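Side-chain contacts in UTP-glucose-1-phosphate uridylyltransferase 2 (Trypanosoma brucei, PDB 3GUE), which probably catalyses the formation of UDP-glucose and diphosphate from UTP and alpha-D-glucose 1-phosphate, as a member of the type 1 UDPGP family: residues 47-52 with 296-301; 67-72 with 120-125; 197-202 with 315-320. All coordinates share one frame; numbering follows the deposited sequence.

Contact 1. Residues 47-52 with 296-301; sequences IPEKSI and AKHCFF. With UPG (uridine-5'-diphosphate-glucose), chain C; SO4 (sulfate ion), chain G.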
loop_
_atom_site.group_PDB
_atom_site.type_symbol
_atom_site.label_atom_id
_atom_site.label_comp_id
_atom_site.label_asym_id
_atom_site.label_seq_id
_atom_site.Cartn_x
_atom_site.Cartn_y
_atom_site.Cartn_z
ATOM N N ILE A 47 -5.720 -8.609 -16.244
ATOM C CA ILE A 47 -6.950 -9.305 -15.873
ATOM C C ILE A 47 -8.127 -8.596 -16.568
ATOM O O ILE A 47 -8.699 -7.660 -16.006
ATOM C CB ILE A 47 -7.129 -9.320 -14.333
ATOM C CG1 ILE A 47 -5.985 -10.112 -13.679
ATOM C CG2 ILE A 47 -8.527 -9.858 -13.915
ATOM C CD1 ILE A 47 -5.844 -9.886 -12.179
ATOM N N PRO A 48 -8.461 -9.012 -17.806
ATOM C CA PRO A 48 -9.497 -8.318 -18.577
ATOM C C PRO A 48 -10.874 -8.522 -17.962
ATOM O O PRO A 48 -11.155 -9.611 -17.447
ATOM C CB PRO A 48 -9.421 -8.980 -19.953
ATOM C CG PRO A 48 -8.131 -9.708 -19.966
ATOM C CD PRO A 48 -7.913 -10.145 -18.567
ATOM N N GLU A 49 -11.701 -7.473 -18.007
ATOM C CA GLU A 49 -13.045 -7.483 -17.404
ATOM C C GLU A 49 -13.800 -8.750 -17.734
ATOM O O GLU A 49 -14.547 -9.268 -16.905
ATOM C CB GLU A 49 -13.863 -6.251 -17.833
ATOM C CG GLU A 49 -15.186 -6.043 -17.055
ATOM C CD GLU A 49 -14.952 -5.664 -15.603
ATOM O OE1 GLU A 49 -13.839 -5.195 -15.289
ATOM O OE2 GLU A 49 -15.879 -5.835 -14.779
ATOM N N LYS A 50 -13.584 -9.257 -18.940
ATOM C CA LYS A 50 -14.334 -10.401 -19.432
ATOM C C LYS A 50 -13.881 -11.755 -18.839
ATOM O O LYS A 50 -14.537 -12.805 -19.068
ATOM C CB LYS A 50 -14.351 -10.391 -20.956
ATOM C CG LYS A 50 -15.335 -9.359 -21.511
ATOM C CD LYS A 50 -15.634 -9.568 -22.990
ATOM C CE LYS A 50 -16.427 -8.399 -23.569
ATOM N NZ LYS A 50 -16.611 -8.499 -25.080
ATOM N N SER A 51 -12.816 -11.696 -18.026
ATOM C CA SER A 51 -12.217 -12.875 -17.378
ATOM C C SER A 51 -12.713 -13.064 -15.948
ATOM O O SER A 51 -12.415 -14.077 -15.291
ATOM C CB SER A 51 -10.675 -12.787 -17.398
ATOM O OG SER A 51 -10.190 -11.825 -16.466
ATOM N N ILE A 52 -13.465 -12.081 -15.466
ATOM C CA ILE A 52 -13.897 -12.075 -14.085
ATOM C C ILE A 52 -15.354 -11.672 -13.939
ATOM O O ILE A 52 -15.973 -11.111 -14.860
ATOM C CB ILE A 52 -13.023 -11.135 -13.221
ATOM C CG1 ILE A 52 -12.924 -9.752 -13.879
ATOM C CG2 ILE A 52 -11.653 -11.780 -12.975
ATOM C CD1 ILE A 52 -12.575 -8.644 -12.941
ATOM N N ALA A 296 -19.621 0.625 -7.924
ATOM C CA ALA A 296 -20.875 -0.053 -7.621
ATOM C C ALA A 296 -20.801 -1.518 -8.055
ATOM O O ALA A 296 -21.333 -2.384 -7.378
ATOM C CB ALA A 296 -22.030 0.652 -8.303
ATOM N N LYS A 297 -20.128 -1.770 -9.187
ATOM C CA LYS A 297 -19.886 -3.128 -9.684
ATOM C C LYS A 297 -18.789 -3.856 -8.895
ATOM O O LYS A 297 -18.970 -4.998 -8.442
ATOM C CB LYS A 297 -19.527 -3.082 -11.175
ATOM C CG LYS A 297 -19.680 -4.409 -11.897
ATOM C CD LYS A 297 -18.852 -4.437 -13.161
ATOM C CE LYS A 297 -19.236 -5.624 -14.025
ATOM N NZ LYS A 297 -18.688 -5.513 -15.412
ATOM N N HIS A 298 -17.641 -3.186 -8.755
ATOM C CA HIS A 298 -16.507 -3.713 -8.035
ATOM C C HIS A 298 -16.362 -2.905 -6.742
ATOM O O HIS A 298 -15.532 -2.005 -6.644
ATOM C CB HIS A 298 -15.258 -3.643 -8.919
ATOM C CG HIS A 298 -15.392 -4.429 -10.186
ATOM N ND1 HIS A 298 -15.515 -5.803 -10.200
ATOM C CD2 HIS A 298 -15.475 -4.032 -11.475
ATOM C CE1 HIS A 298 -15.609 -6.219 -11.448
ATOM N NE2 HIS A 298 -15.601 -5.164 -12.240
ATOM N N CYS A 299 -17.214 -3.264 -5.777
ATOM C CA CYS A 299 -17.489 -2.523 -4.540
ATOM C C CYS A 299 -16.714 -2.961 -3.309
ATOM O O CYS A 299 -16.836 -2.341 -2.239
ATOM C CB CYS A 299 -18.989 -2.630 -4.209
ATOM S SG CYS A 299 -19.652 -4.310 -4.146
ATOM N N PHE A 300 -15.941 -4.035 -3.443
ATOM C CA PHE A 300 -15.121 -4.519 -2.333
ATOM C C PHE A 300 -13.627 -4.268 -2.572
ATOM O O PHE A 300 -12.981 -4.920 -3.396
ATOM C CB PHE A 300 -15.432 -5.982 -2.018
ATOM C CG PHE A 300 -16.858 -6.217 -1.614
ATOM C CD1 PHE A 300 -17.386 -5.611 -0.475
ATOM C CD2 PHE A 300 -17.683 -7.022 -2.384
ATOM C CE1 PHE A 300 -18.710 -5.810 -0.117
ATOM C CE2 PHE A 300 -19.024 -7.264 -2.010
ATOM C CZ PHE A 300 -19.534 -6.650 -0.881
ATOM N N PHE A 301 -13.097 -3.289 -1.841
ATOM C CA PHE A 301 -11.750 -2.761 -2.087
ATOM C C PHE A 301 -10.802 -3.266 -1.007
ATOM O O PHE A 301 -11.048 -3.075 0.170
ATOM C CB PHE A 301 -11.792 -1.213 -2.088
ATOM C CG PHE A 301 -10.691 -0.557 -2.892
ATOM C CD1 PHE A 301 -10.741 -0.524 -4.289
ATOM C CD2 PHE A 301 -9.630 0.065 -2.256
ATOM C CE1 PHE A 301 -9.737 0.096 -5.011
ATOM C CE2 PHE A 301 -8.623 0.684 -2.981
ATOM C CZ PHE A 301 -8.672 0.712 -4.349
HETATM N N1 UPG C . 5.744 -1.734 -0.572
HETATM C C2 UPG C . 6.779 -2.586 -0.134
HETATM N N3 UPG C . 7.521 -3.232 -1.107
HETATM C C4 UPG C . 7.293 -3.082 -2.454
HETATM C C5 UPG C . 6.254 -2.254 -2.897
HETATM C C6 UPG C . 5.471 -1.577 -1.967
HETATM O O2 UPG C . 7.086 -2.771 1.053
HETATM O O4 UPG C . 8.032 -3.699 -3.233
HETATM C C1C UPG C . 4.905 -1.012 0.439
HETATM C C2C UPG C . 4.632 0.487 0.289
HETATM O O2C UPG C . 5.730 1.260 0.794
HETATM C C3C UPG C . 3.411 0.622 1.195
HETATM C C4C UPG C . 2.645 -0.659 0.904
HETATM O O4C UPG C . 3.600 -1.613 0.367
HETATM O O3C UPG C . 3.836 0.586 2.556
HETATM C C5C UPG C . 1.539 -0.439 -0.179
HETATM O O5C UPG C . 2.044 -0.155 -1.456
HETATM P PA UPG C . 1.347 0.954 -2.398
HETATM O O1A UPG C . 1.153 2.139 -1.514
HETATM O O2A UPG C . 2.057 1.112 -3.673
HETATM O O3A UPG C . -0.136 0.288 -2.654
HETATM P PB UPG C . -0.575 -0.714 -3.857
HETATM O O1B UPG C . 0.376 -1.839 -3.886
HETATM O O2B UPG C . -0.866 0.046 -5.113
HETATM O O3B UPG C . -2.020 -1.137 -3.300
HETATM C "C1'" UPG C . -2.100 -1.915 -2.049
HETATM C "C2'" UPG C . -2.790 -3.240 -2.339
HETATM C "C3'" UPG C . -4.158 -2.927 -2.931
HETATM C "C4'" UPG C . -4.972 -2.121 -1.905
HETATM C "C5'" UPG C . -4.213 -0.827 -1.514
HETATM C "C6'" UPG C . -4.835 -0.196 -0.296
HETATM O "O2'" UPG C . -2.034 -4.030 -3.276
HETATM O "O3'" UPG C . -4.789 -4.138 -3.308
HETATM O "O4'" UPG C . -6.250 -1.792 -2.427
HETATM O "O5'" UPG C . -2.834 -1.083 -1.130
HETATM O "O6'" UPG C . -4.381 1.155 -0.183
HETATM S S SO4 G . -19.257 -1.525 -16.712
HETATM O O1 SO4 G . -19.168 -1.148 -18.130
HETATM O O2 SO4 G . -20.647 -1.855 -16.389
HETATM O O3 SO4 G . -18.394 -2.683 -16.466
HETATM O O4 SO4 G . -18.764 -0.410 -15.907
#
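One carboxylate oxygen of E49 takes two donors from the other segment, and the contact is tightest on its inner side, at the buried H298. OE2 accepts from NE2 of H298 at 2.6 Å with an N-H...O angle of 158°, and it lies almost exactly in the imidazole plane. On the carboxylate this donor uses the syn lone pair of OE2, the side of OE1, while the two planes stand 67° apart. The second donor arrives on the anti side: NZ of K297 reaches OE2 at 2.9 Å from a position tilted out of the carboxylate plane, forming a salt bridge. The glutamate gets there because CG lies anti to the backbone N (chi1 -170°) and the chain then bends at chi2. Since OE1 is engaged by R279 of strand 275-280, both carboxylate oxygens are held, which should fix the rotation of the group; the cationic surroundings would probably favour its ionised form. This histidine-carboxylate pair joins the short 3-10 turn 49-51 to the loop leading into strand 300-309, a member of the mixed central sheet of this GT-A-type nucleotidyltransferase. Further along 296-301, on the strand itself, F301 belongs to the UDP-glucose pocket, its CE2 lying 3.5 Å from O4' of the sugar. The ring of H298 also stacks with H258. Apolar packing between the two segments is much thinner: CD1 of I52 comes no closer to the imidazole than 4.2 Å, at CE1. The looser side is that of K297, which is partly exposed and whose extended chain carries NZ to a sulfate as well, 3.0 Å from O3. That ion, probably from the crystallisation liquor, is also held by S291 and N294.

Contact 2. Residues 67-72 with 120-125; sequences KGENTA and QVRNCN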
loop_
_atom_site.group_PDB
_atom_site.type_symbol
_atom_site.label_atom_id
_atom_site.label_comp_id
_atom_site.label_asym_id
_atom_site.label_seq_id
_atom_site.Cartn_x
_atom_site.Cartn_y
_atom_site.Cartn_z
ATOM N N LYS A 67 -18.294 -11.395 21.470
ATOM C CA LYS A 67 -17.707 -10.846 22.694
ATOM C C LYS A 67 -16.628 -11.804 23.241
ATOM O O LYS A 67 -16.654 -13.009 22.959
ATOM C CB LYS A 67 -18.774 -10.602 23.763
ATOM C CG LYS A 67 -19.763 -9.458 23.441
ATOM C CD LYS A 67 -20.738 -9.198 24.576
ATOM C CE LYS A 67 -21.927 -10.162 24.554
ATOM N NZ LYS A 67 -22.957 -9.829 25.597
ATOM N N GLY A 68 -15.698 -11.262 24.028
ATOM C CA GLY A 68 -14.640 -12.064 24.643
ATOM C C GLY A 68 -13.460 -12.129 23.700
ATOM O O GLY A 68 -13.629 -11.951 22.484
ATOM N N GLU A 69 -12.255 -12.305 24.254
ATOM C CA GLU A 69 -11.052 -12.507 23.432
ATOM C C GLU A 69 -10.264 -13.710 23.921
ATOM O O GLU A 69 -10.252 -14.012 25.103
ATOM C CB GLU A 69 -10.147 -11.285 23.439
ATOM C CG GLU A 69 -10.765 -10.069 22.775
ATOM C CD GLU A 69 -10.022 -8.810 23.109
ATOM O OE1 GLU A 69 -9.304 -8.818 24.120
ATOM O OE2 GLU A 69 -10.167 -7.803 22.378
ATOM N N ASN A 70 -9.610 -14.373 22.986
ATOM C CA ASN A 70 -8.715 -15.451 23.297
ATOM C C ASN A 70 -7.323 -14.854 23.330
ATOM O O ASN A 70 -6.659 -14.818 22.284
ATOM C CB ASN A 70 -8.800 -16.534 22.207
ATOM C CG ASN A 70 -8.107 -17.842 22.613
ATOM O OD1 ASN A 70 -7.402 -17.896 23.620
ATOM N ND2 ASN A 70 -8.305 -18.900 21.811
ATOM N N THR A 71 -6.893 -14.394 24.520
ATOM C CA THR A 71 -5.552 -13.769 24.702
ATOM C C THR A 71 -4.410 -14.721 24.309
ATOM O O THR A 71 -3.371 -14.276 23.855
ATOM C CB THR A 71 -5.343 -13.214 26.135
ATOM O OG1 THR A 71 -6.505 -12.478 26.523
ATOM C CG2 THR A 71 -4.135 -12.264 26.202
ATOM N N ALA A 72 -4.630 -16.028 24.451
ATOM C CA ALA A 72 -3.691 -17.040 23.954
ATOM C C ALA A 72 -3.301 -16.869 22.474
ATOM O O ALA A 72 -2.133 -17.092 22.114
ATOM C CB ALA A 72 -4.221 -18.443 24.229
ATOM N N GLN A 120 1.668 -1.135 25.811
ATOM C CA GLN A 120 1.359 -0.618 27.161
ATOM C C GLN A 120 -0.006 -1.127 27.647
ATOM O O GLN A 120 -0.087 -1.895 28.611
ATOM C CB GLN A 120 1.381 0.930 27.204
ATOM C CG GLN A 120 2.757 1.598 27.032
ATOM C CD GLN A 120 3.607 1.628 28.316
ATOM O OE1 GLN A 120 3.101 1.420 29.423
ATOM N NE2 GLN A 120 4.906 1.904 28.161
ATOM N N VAL A 121 -1.066 -0.701 26.959
ATOM C CA VAL A 121 -2.456 -0.991 27.339
ATOM C C VAL A 121 -2.731 -2.472 27.606
ATOM O O VAL A 121 -3.407 -2.824 28.578
ATOM C CB VAL A 121 -3.440 -0.461 26.261
ATOM C CG1 VAL A 121 -4.828 -1.122 26.385
ATOM C CG2 VAL A 121 -3.560 1.052 26.362
ATOM N N ARG A 122 -2.212 -3.327 26.731
ATOM C CA ARG A 122 -2.449 -4.756 26.825
ATOM C C ARG A 122 -1.399 -5.505 27.654
ATOM O O ARG A 122 -1.518 -6.706 27.849
ATOM C CB ARG A 122 -2.574 -5.361 25.428
ATOM C CG ARG A 122 -3.945 -5.158 24.822
ATOM C CD ARG A 122 -3.997 -5.723 23.419
ATOM N NE ARG A 122 -5.242 -5.406 22.716
ATOM C CZ ARG A 122 -6.396 -6.059 22.859
ATOM N NH1 ARG A 122 -6.510 -7.082 23.698
ATOM N NH2 ARG A 122 -7.450 -5.675 22.153
ATOM N N ASN A 123 -0.393 -4.774 28.144
ATOM C CA ASN A 123 0.777 -5.349 28.819
ATOM C C ASN A 123 1.272 -6.593 28.080
ATOM O O ASN A 123 1.342 -7.682 28.644
ATOM C CB ASN A 123 0.481 -5.639 30.303
ATOM C CG ASN A 123 1.744 -5.922 31.115
ATOM O OD1 ASN A 123 2.857 -5.859 30.595
ATOM N ND2 ASN A 123 1.569 -6.241 32.401
ATOM N N CYS A 124 1.591 -6.420 26.800
ATOM C CA CYS A 124 1.994 -7.534 25.947
ATOM C C CYS A 124 2.980 -7.025 24.907
ATOM O O CYS A 124 2.626 -6.197 24.076
ATOM C CB CYS A 124 0.764 -8.197 25.295
ATOM S SG CYS A 124 1.122 -9.426 23.992
ATOM N N ASN A 125 4.216 -7.518 24.977
ATOM C CA ASN A 125 5.328 -7.069 24.108
ATOM C C ASN A 125 5.257 -7.675 22.685
ATOM O O ASN A 125 6.148 -8.416 22.264
ATOM C CB ASN A 125 6.684 -7.368 24.804
ATOM C CG ASN A 125 7.896 -6.690 24.115
ATOM O OD1 ASN A 125 7.762 -5.689 23.410
ATOM N ND2 ASN A 125 9.083 -7.244 24.340
#
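The carboxylate of E69 meets the guanidinium of R122 at its edge, near its plane, as a two-pronged salt bridge with OE1 opposite NH1 and OE2 opposite NH2. It links the loop just before helix 71-74 to the last turn of helix 107-122, whose chain leaves through a Schellman motif at N123, a residue with positive phi. R122 can be traced outward from its helix. Its CB points toward the loop, and from CG through CD to NE the chain runs extended before turning at chi4, which swings the guanidinium about the NE end. None of CB, CG, CD and NE comes within 4.2 Å of segment 67-72; they carry the charged end out from the helix. At CZ the distance to OE2 of E69 has fallen to 4.2 Å. The two terminal nitrogens then divide the carboxylate between them: NH1 approaches OE1 of E69 at 3.3 Å, and NH2 approaches OE2 at 3.5 Å. Both bonds are long and count as weak, yet their directions are good, with N-H...O angles of 175° and 167°. The glutamate comes from the opposite direction with its chain extended beyond CG, and CD lies at the guanidinium edge, in its plane. The fit is imperfect because carboxylate and guanidinium planes are twisted 37° apart. The long bonds and the twist mark a weak pairing; separately, it lies at the surface, with E69 exposed and R122 partly exposed, away from the annotated sites. Helix 229-237 lies alongside: V229 touches both side chains, while R230 and D233 touch E69. The pairing is not crossed over, since OE1 of E69 stands 4.1 Å from NH2 of R122.

Contact 3. Residues 197-202 with 315-320; sequences VLYSSG and KMMDEQ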
loop_
_atom_site.group_PDB
_atom_site.type_symbol
_atom_site.label_atom_id
_atom_site.label_comp_id
_atom_site.label_asym_id
_atom_site.label_seq_id
_atom_site.Cartn_x
_atom_site.Cartn_y
_atom_site.Cartn_z
ATOM N N VAL A 197 10.581 -13.502 1.268
ATOM C CA VAL A 197 11.514 -12.844 2.187
ATOM C C VAL A 197 11.435 -13.438 3.597
ATOM O O VAL A 197 12.484 -13.757 4.197
ATOM C CB VAL A 197 11.292 -11.332 2.211
ATOM C CG1 VAL A 197 12.080 -10.692 3.352
ATOM C CG2 VAL A 197 11.677 -10.726 0.835
ATOM N N LEU A 198 10.214 -13.581 4.115
ATOM C CA LEU A 198 9.982 -14.246 5.409
ATOM C C LEU A 198 10.574 -15.666 5.436
ATOM O O LEU A 198 11.199 -16.071 6.423
ATOM C CB LEU A 198 8.478 -14.269 5.764
ATOM C CG LEU A 198 7.870 -13.032 6.433
ATOM C CD1 LEU A 198 6.334 -13.229 6.653
ATOM C CD2 LEU A 198 8.599 -12.672 7.726
ATOM N N TYR A 199 10.358 -16.414 4.352
ATOM C CA TYR A 199 10.789 -17.816 4.232
ATOM C C TYR A 199 12.300 -17.914 4.092
ATOM O O TYR A 199 12.950 -18.596 4.874
ATOM C CB TYR A 199 10.135 -18.483 3.008
ATOM C CG TYR A 199 10.372 -19.991 2.895
ATOM C CD1 TYR A 199 9.957 -20.866 3.911
ATOM C CD2 TYR A 199 10.999 -20.543 1.769
ATOM C CE1 TYR A 199 10.156 -22.218 3.806
ATOM C CE2 TYR A 199 11.203 -21.907 1.660
ATOM C CZ TYR A 199 10.785 -22.733 2.677
ATOM O OH TYR A 199 10.990 -24.084 2.583
ATOM N N SER A 200 12.837 -17.209 3.097
ATOM C CA SER A 200 14.261 -17.324 2.797
ATOM C C SER A 200 15.187 -16.619 3.793
ATOM O O SER A 200 16.373 -16.984 3.897
ATOM C CB SER A 200 14.548 -16.913 1.353
ATOM O OG SER A 200 14.225 -17.984 0.480
ATOM N N SER A 201 14.674 -15.640 4.542
ATOM C CA SER A 201 15.520 -14.956 5.553
ATOM C C SER A 201 15.748 -15.768 6.827
ATOM O O SER A 201 16.693 -15.501 7.581
ATOM C CB SER A 201 14.909 -13.628 5.976
ATOM O OG SER A 201 13.616 -13.859 6.511
ATOM N N GLY A 202 14.837 -16.702 7.105
ATOM C CA GLY A 202 14.885 -17.471 8.349
ATOM C C GLY A 202 14.070 -16.790 9.437
ATOM O O GLY A 202 14.012 -17.274 10.557
ATOM N N LYS A 315 4.059 -24.383 5.639
ATOM C CA LYS A 315 3.640 -25.604 4.936
ATOM C C LYS A 315 3.493 -25.403 3.424
ATOM O O LYS A 315 3.864 -26.278 2.646
ATOM C CB LYS A 315 2.332 -26.145 5.542
ATOM C CG LYS A 315 2.502 -26.637 6.975
ATOM C CD LYS A 315 1.161 -26.881 7.677
ATOM C CE LYS A 315 0.628 -28.275 7.414
ATOM N NZ LYS A 315 -0.525 -28.626 8.312
ATOM N N MET A 316 2.965 -24.253 3.011
ATOM C CA MET A 316 2.864 -23.942 1.582
ATOM C C MET A 316 4.247 -23.762 0.953
ATOM O O MET A 316 4.553 -24.391 -0.066
ATOM C CB MET A 316 1.987 -22.715 1.352
ATOM C CG MET A 316 1.439 -22.571 -0.080
ATOM S SD MET A 316 0.208 -21.246 -0.189
ATOM C CE MET A 316 -0.479 -21.318 1.473
ATOM N N MET A 317 5.088 -22.942 1.586
ATOM C CA MET A 317 6.417 -22.627 1.060
ATOM C C MET A 317 7.263 -23.893 0.892
ATOM O O MET A 317 7.909 -24.065 -0.141
ATOM C CB MET A 317 7.150 -21.581 1.924
ATOM C CG MET A 317 6.490 -20.199 2.014
ATOM S SD MET A 317 6.242 -19.304 0.480
ATOM C CE MET A 317 7.917 -18.783 0.120
ATOM N N ASP A 318 7.244 -24.766 1.905
ATOM C CA ASP A 318 7.924 -26.062 1.850
ATOM C C ASP A 318 7.402 -26.885 0.685
ATOM O O ASP A 318 8.178 -27.389 -0.121
ATOM C CB ASP A 318 7.719 -26.857 3.153
ATOM C CG ASP A 318 8.684 -26.449 4.264
ATOM O OD1 ASP A 318 9.755 -25.861 3.963
ATOM O OD2 ASP A 318 8.382 -26.764 5.444
ATOM N N GLU A 319 6.081 -27.010 0.618
ATOM C CA GLU A 319 5.384 -27.775 -0.413
ATOM C C GLU A 319 5.784 -27.307 -1.818
ATOM O O GLU A 319 6.143 -28.111 -2.671
ATOM C CB GLU A 319 3.878 -27.625 -0.184
ATOM C CG GLU A 319 2.953 -28.485 -1.021
ATOM C CD GLU A 319 1.502 -28.170 -0.708
ATOM O OE1 GLU A 319 1.012 -28.603 0.360
ATOM O OE2 GLU A 319 0.855 -27.474 -1.524
ATOM N N GLN A 320 5.767 -25.997 -2.027
ATOM C CA GLN A 320 6.018 -25.414 -3.342
ATOM C C GLN A 320 7.492 -25.051 -3.583
ATOM O O GLN A 320 7.823 -24.379 -4.567
ATOM C CB GLN A 320 5.086 -24.224 -3.549
ATOM C CG GLN A 320 3.644 -24.564 -3.201
ATOM C CD GLN A 320 2.660 -23.964 -4.165
ATOM O OE1 GLN A 320 1.764 -23.200 -3.769
ATOM N NE2 GLN A 320 2.818 -24.292 -5.454
#
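A helix-to-helix contact, made of a CH-pi and Met-aromatic pair with a tyrosine-aspartate hydrogen bond beside it, joins the last turns of helices 194-201 and 310-319. Y199 and M317 run alongside each other in opposite directions. CB of M317 sits over the centre of the phenol ring, 3.5 Å from the centroid and 13° off the ring normal, as a face-on CH-pi contact requires. The methionine bends at both chi2 and chi3, and this folds its methyl back onto the tyrosine stem, with CE 3.7 Å from CB of Y199. Its sulfur is more distant and oblique, SD lying 5.3 Å from the ring centroid. At the far end of the ring, OH of Y199 donates to OD1 of D318 at 2.6 Å. That oxygen is near the ring plane at its edge, whereas the carboxylate plane is turned 73° from the ring; the hydroxyl meets OD1 on the anti side. The buried M317 thus packs over one face of the ring, while the exposed D318 holds its hydroxyl. Beyond the ring, M317 also touches L324 in the loop after its helix, while V197, L198 and S201 of helix 194-201 rest on L160 of strand 159-161, an outermost strand of the mixed sheet.

From the N terminus, the chain first passes 47-52, the near side of contact 1, whose partner 296-301 comes 244 residues later. Within that long loop, 67-72 and 120-125 close contact 2, which is therefore nested in contact 1 and complete before contact 3 opens at 197-202. Contact 3 closes at 315-320, beyond the end of contact 1, so these two cross; strand 300-309 and helix 310-319 follow each other and connect them. Contact 1 ties an N-terminal loop to the entry of a central strand, contact 2 ties the loop before helix 71-74 to the end of helix 107-122, and contact 3 joins helices 194-201 and 310-319. None touch.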